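Local coordinates for protein polyhedrin (Operophtera brumata cypovirus 19, PDB 5A99) that forms the crystalline lattice of cypovirus polyhedra, the microcrystalline occlusion bodies in which virus particles are probably embedded and protected outside the insect host, at residues Q26-L37 with I185-R194; S110-D118 with W233-R241. All coordinates share one frame; numbering follows the deposited sequence.

Overall arrangement
Contact 1 and contact 2 lie on the two sides of the six-stranded antiparallel sheet, their centres about 12 Å apart. Strands 33-40 and 110-116 are neighbours in that sheet. The first faces strand 184-190 of the three-stranded sheet in contact 1, and the second is covered by the end of helix 225-236 and the chain after it in contact 2. The segments alternate along the chain, in the order 26-37, 110-118, 185-194 and 233-241, so the two contacts cross along the chain. A salt bridge from Arg-194 to Asp-118 ties them directly, and both contacts touch the second subunit of the trimer, so both lie near a subunit interface.

Contact 1 of 2, residues Q26-L37 with I185-R194; sequences QYSRDSYIYAHL and ISFAVQRANR
Arg-191 reaches across to the loop 26-31, which contains a type I beta turn from Ser-28 to Ser-31, its guanidinium lying between Ile-33 CG2 over one face and Arg-29 CA over the other. With CG set between the backbone N and the carbonyl carbon (chi1 87°) and a bend at chi3, the chain brings its terminal nitrogens among backbone carbonyls. Arg-191 NH1 donates to Gln-26 O at 2.9 Å, with the acceptor almost in the guanidinium plane; Arg-191 NH2 lies 2.9 Å from Ser-31 O. NE donates to Pro-54 O, so the buried charge is surrounded by carbonyl dipoles that should help to stabilise it. Ile-33 also packs on the base of this side chain, Ile-33 CG2 lying 3.8 Å from Arg-191 CB, with CD1 against the 190-191 backbone. Within the loop, Ser-28 OG accepts from Asp-30 N in an ST turn.

Arg-29 crosses the stem of Arg-191, CG to CD 3.8 Å, and the two guanidinium planes stand 79° apart. Its NE reaches Ala-192 O through a water. Farther out, Arg-194 brings NH2 to the ring edge of Tyr-27, 3.9 Å from CE1, while Asp-118 takes the charge in a salt bridge.

Along the strands the meeting is apolar. Ala-35 CB packs obliquely against the Phe-187 ring at CE1, 3.7 Å away, and also touches Val-189. Leu-37 and Ile-185 come tip to tip, CD2 to CG2 at 3.7 Å.

Strands 33-37 and 185-190 run nearly antiparallel at 163°, but their axes approach only to 8.1 Å, too far for backbone pairing, so the strands meet face to face through side chains, one from each sheet. Ile-33, Ala-35 and Leu-37 bond through their backbones to strand 46-53, and Phe-187 is flanked by Ile-57 of strand 56-61 and Phe-126 of strand 125-129.

Contact 2 of 2, residues S110-D118 with W233-R241; sequences SFQFIVQGD and WTRFQYLYR
Gln-112 and Gln-116 project from strand 110-116 to grip the backbone that follows helix 225-236. Gln-116, with CG anti to its backbone N (chi1 178°) and the chain extended, engages it with both ends of its amide: NE2 donates to Gln-237 O at 3.1 Å, nearly straight at 176°, and OE1 accepts from Leu-239 N at 2.8 Å. A water that donates to both OE1 and Leu-239 O adds a third link. Gln-112 NE2 donates to Arg-241 O at 2.9 Å, lying in the carbonyl plane, while OE1 is taken by Ser-169.

Apolar contact fills the middle. Ile-114 CD1 touches Tyr-240 CD1 at 3.6 Å and approaches the Trp-233 ring obliquely at CH2. Tyr-240 and Trp-233 lie face against face, Tyr-240 CD1 over the centre of the indole, and the phenol OH is bound by Glu-225 and Tyr-40.

Close polar-aromatic contact is made by Gln-112 NE2, 3.3 Å from Tyr-240 CE1, the amide and ring planes 31° apart.

The chain leaves the helix at Gln-237 through a Schellman motif, its positive phi ending the helix. Two glutamine amides thus satisfy backbone groups of a largely buried, non-helical segment, and Ile-114 between them packs on Tyr-240 and Trp-233, fastening the C-terminal region onto the sheet.

Contact 1 of 2, residues Q26-L37 with I185-R194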
# COMPACT_ATOMS: atom_id res chain seq x y z
N GLN A 26 -2.65 -26.30 -5.22
CA GLN A 26 -2.11 -25.44 -4.15
C GLN A 26 -0.60 -25.54 -4.03
O GLN A 26 0.03 -24.62 -3.50
CB GLN A 26 -2.72 -25.84 -2.81
CG GLN A 26 -2.38 -27.27 -2.37
CD GLN A 26 -2.76 -27.57 -0.92
OE1 GLN A 26 -3.39 -26.76 -0.24
NE2 GLN A 26 -2.37 -28.74 -0.44
N TYR A 27 -0.02 -26.66 -4.46
CA TYR A 27 1.43 -26.85 -4.41
C TYR A 27 2.14 -26.11 -5.52
O TYR A 27 3.34 -25.85 -5.44
CB TYR A 27 1.80 -28.32 -4.48
CG TYR A 27 1.37 -29.13 -3.28
CD1 TYR A 27 1.99 -28.97 -2.04
CD2 TYR A 27 0.35 -30.07 -3.38
CE1 TYR A 27 1.60 -29.72 -0.94
CE2 TYR A 27 -0.06 -30.82 -2.29
CZ TYR A 27 0.57 -30.64 -1.06
OH TYR A 27 0.18 -31.38 0.03
N SER A 28 1.42 -25.77 -6.58
CA SER A 28 2.01 -24.98 -7.66
C SER A 28 2.29 -23.55 -7.22
O SER A 28 1.44 -22.92 -6.58
CB SER A 28 1.10 -24.94 -8.89
OG SER A 28 1.65 -24.06 -9.86
N ARG A 29 3.47 -23.05 -7.57
CA ARG A 29 3.82 -21.67 -7.26
C ARG A 29 2.95 -20.70 -8.05
O ARG A 29 2.98 -19.50 -7.79
CB ARG A 29 5.30 -21.40 -7.54
CG ARG A 29 6.20 -21.69 -6.35
CD ARG A 29 6.50 -23.18 -6.19
NE ARG A 29 7.62 -23.38 -5.27
CZ ARG A 29 8.89 -23.56 -5.63
NH1 ARG A 29 9.22 -23.61 -6.91
NH2 ARG A 29 9.83 -23.71 -4.71
N ASP A 30 2.18 -21.22 -9.00
CA ASP A 30 1.29 -20.38 -9.79
C ASP A 30 -0.16 -20.50 -9.34
O ASP A 30 -1.08 -20.19 -10.09
CB ASP A 30 1.39 -20.76 -11.27
CG ASP A 30 2.81 -20.81 -11.76
OD1 ASP A 30 3.59 -19.87 -11.45
OD2 ASP A 30 3.15 -21.80 -12.42
N SER A 31 -0.35 -20.96 -8.11
CA SER A 31 -1.66 -20.91 -7.48
C SER A 31 -1.60 -19.83 -6.40
O SER A 31 -0.58 -19.16 -6.26
CB SER A 31 -2.04 -22.27 -6.88
OG SER A 31 -1.28 -22.57 -5.73
N TYR A 32 -2.67 -19.69 -5.64
CA TYR A 32 -2.72 -18.66 -4.63
C TYR A 32 -2.66 -19.17 -3.19
O TYR A 32 -3.08 -20.29 -2.88
CB TYR A 32 -3.99 -17.83 -4.81
CG TYR A 32 -3.83 -16.77 -5.86
CD1 TYR A 32 -4.02 -17.07 -7.20
CD2 TYR A 32 -3.46 -15.48 -5.53
CE1 TYR A 32 -3.86 -16.12 -8.17
CE2 TYR A 32 -3.29 -14.52 -6.49
CZ TYR A 32 -3.50 -14.85 -7.82
OH TYR A 32 -3.35 -13.91 -8.80
N ILE A 33 -2.14 -18.33 -2.31
CA ILE A 33 -2.38 -18.50 -0.89
C ILE A 33 -3.32 -17.38 -0.50
O ILE A 33 -3.32 -16.30 -1.11
CB ILE A 33 -1.09 -18.50 -0.03
CG1 ILE A 33 -0.26 -17.25 -0.29
CG2 ILE A 33 -0.27 -19.74 -0.29
CD1 ILE A 33 0.98 -17.15 0.61
N TYR A 34 -4.15 -17.67 0.49
CA TYR A 34 -5.22 -16.76 0.89
C TYR A 34 -5.15 -16.51 2.38
O TYR A 34 -4.83 -17.40 3.17
CB TYR A 34 -6.60 -17.32 0.51
CG TYR A 34 -6.78 -17.54 -0.97
CD1 TYR A 34 -7.10 -16.48 -1.80
CD2 TYR A 34 -6.62 -18.80 -1.53
CE1 TYR A 34 -7.25 -16.67 -3.15
CE2 TYR A 34 -6.77 -18.99 -2.88
CZ TYR A 34 -7.10 -17.93 -3.68
OH TYR A 34 -7.25 -18.13 -5.03
N ALA A 35 -5.45 -15.27 2.74
CA ALA A 35 -5.54 -14.84 4.12
C ALA A 35 -6.81 -14.00 4.28
O ALA A 35 -6.95 -12.93 3.67
CB ALA A 35 -4.31 -14.04 4.51
N HIS A 36 -7.74 -14.49 5.09
CA HIS A 36 -8.99 -13.79 5.36
C HIS A 36 -9.00 -13.24 6.76
O HIS A 36 -8.73 -13.96 7.72
CB HIS A 36 -10.18 -14.73 5.22
CG HIS A 36 -10.63 -14.94 3.81
ND1 HIS A 36 -10.19 -15.99 3.04
CD2 HIS A 36 -11.51 -14.25 3.04
CE1 HIS A 36 -10.77 -15.94 1.85
NE2 HIS A 36 -11.56 -14.88 1.82
N LEU A 37 -9.32 -11.96 6.88
CA LEU A 37 -9.59 -11.39 8.18
C LEU A 37 -11.09 -11.12 8.22
O LEU A 37 -11.61 -10.29 7.47
CB LEU A 37 -8.78 -10.11 8.39
CG LEU A 37 -9.01 -9.38 9.71
CD1 LEU A 37 -8.86 -10.31 10.91
CD2 LEU A 37 -8.06 -8.18 9.83
N ILE A 185 -4.47 -4.35 13.31
CA ILE A 185 -4.17 -5.74 12.99
C ILE A 185 -3.12 -5.90 11.90
O ILE A 185 -3.24 -5.32 10.81
CB ILE A 185 -5.44 -6.50 12.61
CG1 ILE A 185 -6.35 -6.66 13.84
CG2 ILE A 185 -5.12 -7.87 12.06
CD1 ILE A 185 -7.74 -7.12 13.49
N SER A 186 -2.09 -6.68 12.21
CA SER A 186 -1.02 -7.04 11.29
C SER A 186 -0.94 -8.57 11.12
O SER A 186 -1.09 -9.31 12.09
CB SER A 186 0.33 -6.50 11.79
OG SER A 186 0.23 -5.12 12.10
N PHE A 187 -0.72 -9.04 9.89
CA PHE A 187 -0.44 -10.46 9.68
C PHE A 187 0.43 -10.72 8.45
O PHE A 187 0.66 -9.84 7.62
CB PHE A 187 -1.74 -11.28 9.64
CG PHE A 187 -2.68 -10.89 8.54
CD1 PHE A 187 -2.44 -11.30 7.24
CD2 PHE A 187 -3.81 -10.14 8.81
CE1 PHE A 187 -3.31 -10.95 6.21
CE2 PHE A 187 -4.69 -9.80 7.79
CZ PHE A 187 -4.43 -10.20 6.49
N ALA A 188 0.97 -11.93 8.40
CA ALA A 188 1.81 -12.34 7.30
C ALA A 188 1.75 -13.84 7.16
O ALA A 188 1.51 -14.56 8.12
CB ALA A 188 3.23 -11.92 7.53
N VAL A 189 1.96 -14.28 5.93
CA VAL A 189 2.07 -15.69 5.64
C VAL A 189 2.66 -15.85 4.24
O VAL A 189 2.35 -15.07 3.34
CB VAL A 189 0.70 -16.40 5.74
CG1 VAL A 189 -0.34 -15.71 4.89
CG2 VAL A 189 0.83 -17.87 5.37
N GLN A 190 3.53 -16.85 4.06
CA GLN A 190 4.09 -17.16 2.75
C GLN A 190 3.72 -18.59 2.39
O GLN A 190 3.34 -19.39 3.26
CB GLN A 190 5.62 -17.00 2.76
CG GLN A 190 6.34 -17.99 3.64
CD GLN A 190 7.86 -17.96 3.48
OE1 GLN A 190 8.42 -17.15 2.73
NE2 GLN A 190 8.54 -18.85 4.20
N ARG A 191 3.84 -18.92 1.11
CA ARG A 191 3.60 -20.29 0.68
C ARG A 191 4.76 -21.15 1.15
O ARG A 191 5.89 -20.66 1.27
CB ARG A 191 3.42 -20.43 -0.84
CG ARG A 191 4.69 -20.60 -1.65
CD ARG A 191 4.41 -21.09 -3.10
NE ARG A 191 3.18 -20.55 -3.66
CZ ARG A 191 2.06 -21.26 -3.85
NH1 ARG A 191 2.02 -22.55 -3.53
NH2 ARG A 191 0.99 -20.69 -4.34
N ALA A 192 4.48 -22.42 1.41
CA ALA A 192 5.49 -23.37 1.83
C ALA A 192 6.55 -23.58 0.75
O ALA A 192 6.23 -23.75 -0.42
CB ALA A 192 4.83 -24.71 2.17
N ASN A 193 7.81 -23.58 1.16
CA ASN A 193 8.86 -24.03 0.27
C ASN A 193 9.76 -25.03 1.00
O ASN A 193 10.51 -24.68 1.91
CB ASN A 193 9.67 -22.86 -0.27
CG ASN A 193 10.66 -23.29 -1.34
OD1 ASN A 193 10.81 -24.49 -1.60
ND2 ASN A 193 11.31 -22.33 -1.98
N ARG A 194 9.65 -26.30 0.60
CA ARG A 194 10.34 -27.38 1.28
C ARG A 194 11.66 -27.70 0.59
O ARG A 194 12.44 -28.52 1.09
CB ARG A 194 9.45 -28.62 1.28
CG ARG A 194 8.08 -28.37 1.90
CD ARG A 194 7.07 -29.39 1.47
NE ARG A 194 5.75 -29.14 2.04
CZ ARG A 194 4.82 -28.38 1.46
NH1 ARG A 194 5.05 -27.79 0.29
NH2 ARG A 194 3.64 -28.21 2.05
O HOH W 1 7.63 -22.43 -2.68
O HOH W 2 7.36 -25.46 -3.06

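Contact 2 of 2, residues S110-D118 with W233-R241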
# COMPACT_ATOMS: atom_id res chain seq x y z
N SER A 110 -15.36 -9.37 17.43
CA SER A 110 -14.44 -10.48 17.42
C SER A 110 -14.00 -10.71 16.00
O SER A 110 -14.46 -10.03 15.07
CB SER A 110 -15.11 -11.74 17.98
OG SER A 110 -16.10 -12.21 17.09
N PHE A 111 -13.10 -11.67 15.82
CA PHE A 111 -12.52 -11.93 14.52
C PHE A 111 -12.32 -13.43 14.27
O PHE A 111 -12.26 -14.24 15.21
CB PHE A 111 -11.16 -11.22 14.41
CG PHE A 111 -10.08 -11.88 15.22
CD1 PHE A 111 -9.36 -12.95 14.71
CD2 PHE A 111 -9.80 -11.46 16.52
CE1 PHE A 111 -8.38 -13.58 15.46
CE2 PHE A 111 -8.80 -12.09 17.28
CZ PHE A 111 -8.10 -13.15 16.74
N GLN A 112 -12.21 -13.79 13.00
CA GLN A 112 -11.67 -15.09 12.61
C GLN A 112 -10.63 -14.86 11.51
O GLN A 112 -10.89 -14.18 10.51
CB GLN A 112 -12.77 -16.05 12.13
CG GLN A 112 -12.22 -17.33 11.48
CD GLN A 112 -13.26 -18.43 11.26
OE1 GLN A 112 -12.91 -19.58 10.99
NE2 GLN A 112 -14.54 -18.07 11.32
N PHE A 113 -9.43 -15.40 11.73
CA PHE A 113 -8.35 -15.28 10.76
C PHE A 113 -8.13 -16.65 10.13
O PHE A 113 -7.94 -17.64 10.84
CB PHE A 113 -7.09 -14.76 11.46
CG PHE A 113 -5.90 -14.62 10.56
CD1 PHE A 113 -5.90 -13.72 9.50
CD2 PHE A 113 -4.76 -15.38 10.77
CE1 PHE A 113 -4.79 -13.58 8.68
CE2 PHE A 113 -3.64 -15.24 9.95
CZ PHE A 113 -3.67 -14.34 8.90
N ILE A 114 -8.19 -16.71 8.80
CA ILE A 114 -8.06 -17.96 8.06
C ILE A 114 -7.03 -17.85 6.95
O ILE A 114 -7.08 -16.95 6.11
CB ILE A 114 -9.40 -18.41 7.43
CG1 ILE A 114 -10.51 -18.44 8.48
CG2 ILE A 114 -9.26 -19.80 6.79
CD1 ILE A 114 -11.88 -18.34 7.90
N VAL A 115 -6.08 -18.78 6.97
CA VAL A 115 -5.10 -18.91 5.91
C VAL A 115 -5.39 -20.22 5.18
O VAL A 115 -5.74 -21.22 5.79
CB VAL A 115 -3.65 -18.91 6.45
CG1 VAL A 115 -3.34 -17.55 7.08
CG2 VAL A 115 -3.44 -20.04 7.44
N GLN A 116 -5.31 -20.17 3.86
CA GLN A 116 -5.64 -21.30 3.02
C GLN A 116 -4.68 -21.40 1.84
O GLN A 116 -4.25 -20.38 1.30
CB GLN A 116 -7.07 -21.17 2.50
CG GLN A 116 -7.49 -22.31 1.57
CD GLN A 116 -8.92 -22.16 1.05
OE1 GLN A 116 -9.83 -21.80 1.80
NE2 GLN A 116 -9.13 -22.45 -0.23
N GLY A 117 -4.37 -22.63 1.45
CA GLY A 117 -3.41 -22.90 0.41
C GLY A 117 -2.28 -23.72 0.99
O GLY A 117 -2.37 -24.19 2.13
N ASP A 118 -1.22 -23.92 0.20
CA ASP A 118 -0.04 -24.63 0.68
C ASP A 118 0.78 -23.63 1.47
O ASP A 118 1.81 -23.13 1.00
CB ASP A 118 0.78 -25.20 -0.48
CG ASP A 118 1.94 -26.04 -0.01
OD1 ASP A 118 1.82 -26.66 1.07
OD2 ASP A 118 2.98 -26.08 -0.71
N TRP A 233 -18.30 -17.99 1.02
CA TRP A 233 -17.41 -19.08 1.40
C TRP A 233 -17.60 -20.31 0.52
O TRP A 233 -16.66 -20.76 -0.13
CB TRP A 233 -17.59 -19.41 2.88
CG TRP A 233 -17.31 -18.23 3.76
CD1 TRP A 233 -18.22 -17.50 4.45
CD2 TRP A 233 -16.03 -17.65 4.05
NE1 TRP A 233 -17.60 -16.50 5.15
CE2 TRP A 233 -16.25 -16.57 4.92
CE3 TRP A 233 -14.72 -17.94 3.66
CZ2 TRP A 233 -15.22 -15.77 5.39
CZ3 TRP A 233 -13.69 -17.14 4.13
CH2 TRP A 233 -13.94 -16.07 4.99
N THR A 234 -18.82 -20.85 0.48
CA THR A 234 -19.09 -22.02 -0.33
C THR A 234 -18.94 -21.71 -1.83
O THR A 234 -18.37 -22.48 -2.58
CB THR A 234 -20.48 -22.61 -0.03
OG1 THR A 234 -21.49 -21.61 -0.26
CG2 THR A 234 -20.55 -23.07 1.40
N ARG A 235 -19.42 -20.54 -2.23
CA ARG A 235 -19.38 -20.11 -3.63
C ARG A 235 -17.98 -20.07 -4.22
O ARG A 235 -17.77 -20.50 -5.36
CB ARG A 235 -20.02 -18.73 -3.74
CG ARG A 235 -19.64 -17.95 -4.99
CD ARG A 235 -20.49 -16.69 -5.13
NE ARG A 235 -21.89 -17.05 -5.24
CZ ARG A 235 -22.45 -17.48 -6.36
NH1 ARG A 235 -21.70 -17.57 -7.46
NH2 ARG A 235 -23.73 -17.81 -6.39
N PHE A 236 -17.03 -19.55 -3.45
CA PHE A 236 -15.68 -19.26 -3.94
C PHE A 236 -14.66 -20.32 -3.54
O PHE A 236 -13.47 -20.20 -3.86
CB PHE A 236 -15.23 -17.88 -3.44
CG PHE A 236 -16.07 -16.73 -3.96
CD1 PHE A 236 -16.36 -16.61 -5.31
CD2 PHE A 236 -16.60 -15.79 -3.09
CE1 PHE A 236 -17.14 -15.57 -5.78
CE2 PHE A 236 -17.39 -14.76 -3.55
CZ PHE A 236 -17.66 -14.65 -4.89
N GLN A 237 -15.10 -21.35 -2.82
CA GLN A 237 -14.20 -22.42 -2.38
C GLN A 237 -13.18 -21.92 -1.35
O GLN A 237 -12.01 -22.34 -1.33
CB GLN A 237 -13.49 -23.03 -3.59
CG GLN A 237 -13.00 -24.43 -3.33
CD GLN A 237 -12.29 -25.04 -4.51
OE1 GLN A 237 -11.65 -24.34 -5.30
NE2 GLN A 237 -12.39 -26.36 -4.62
N TYR A 238 -13.64 -21.02 -0.49
CA TYR A 238 -12.86 -20.59 0.67
C TYR A 238 -13.35 -21.35 1.90
O TYR A 238 -14.50 -21.20 2.32
CB TYR A 238 -13.04 -19.09 0.89
CG TYR A 238 -12.33 -18.26 -0.14
CD1 TYR A 238 -11.01 -18.51 -0.47
CD2 TYR A 238 -12.98 -17.23 -0.81
CE1 TYR A 238 -10.35 -17.76 -1.40
CE2 TYR A 238 -12.33 -16.46 -1.75
CZ TYR A 238 -11.01 -16.74 -2.04
OH TYR A 238 -10.36 -15.99 -2.98
N LEU A 239 -12.48 -22.18 2.45
CA LEU A 239 -12.82 -22.98 3.62
C LEU A 239 -13.10 -22.05 4.81
O LEU A 239 -12.46 -21.02 4.96
CB LEU A 239 -11.69 -23.98 3.93
CG LEU A 239 -11.41 -24.97 2.80
CD1 LEU A 239 -10.29 -25.95 3.17
CD2 LEU A 239 -12.67 -25.73 2.42
N TYR A 240 -14.09 -22.41 5.62
CA TYR A 240 -14.60 -21.51 6.64
C TYR A 240 -15.27 -22.27 7.78
O TYR A 240 -15.88 -23.33 7.58
CB TYR A 240 -15.60 -20.51 6.02
CG TYR A 240 -16.18 -19.53 7.00
CD1 TYR A 240 -15.45 -18.44 7.44
CD2 TYR A 240 -17.47 -19.68 7.49
CE1 TYR A 240 -15.97 -17.54 8.34
CE2 TYR A 240 -18.01 -18.78 8.39
CZ TYR A 240 -17.25 -17.71 8.81
OH TYR A 240 -17.76 -16.80 9.70
N ARG A 241 -15.15 -21.71 8.98
CA ARG A 241 -15.70 -22.30 10.18
C ARG A 241 -16.75 -21.36 10.77
O ARG A 241 -16.45 -20.20 11.07
CB ARG A 241 -14.57 -22.51 11.18
CG ARG A 241 -14.73 -23.68 12.11
CD ARG A 241 -13.44 -23.89 12.93
NE ARG A 241 -12.58 -24.91 12.34
CZ ARG A 241 -12.96 -26.17 12.20
NH1 ARG A 241 -14.17 -26.52 12.62
NH2 ARG A 241 -12.16 -27.07 11.67
O HOH W 3 -10.22 -19.85 3.63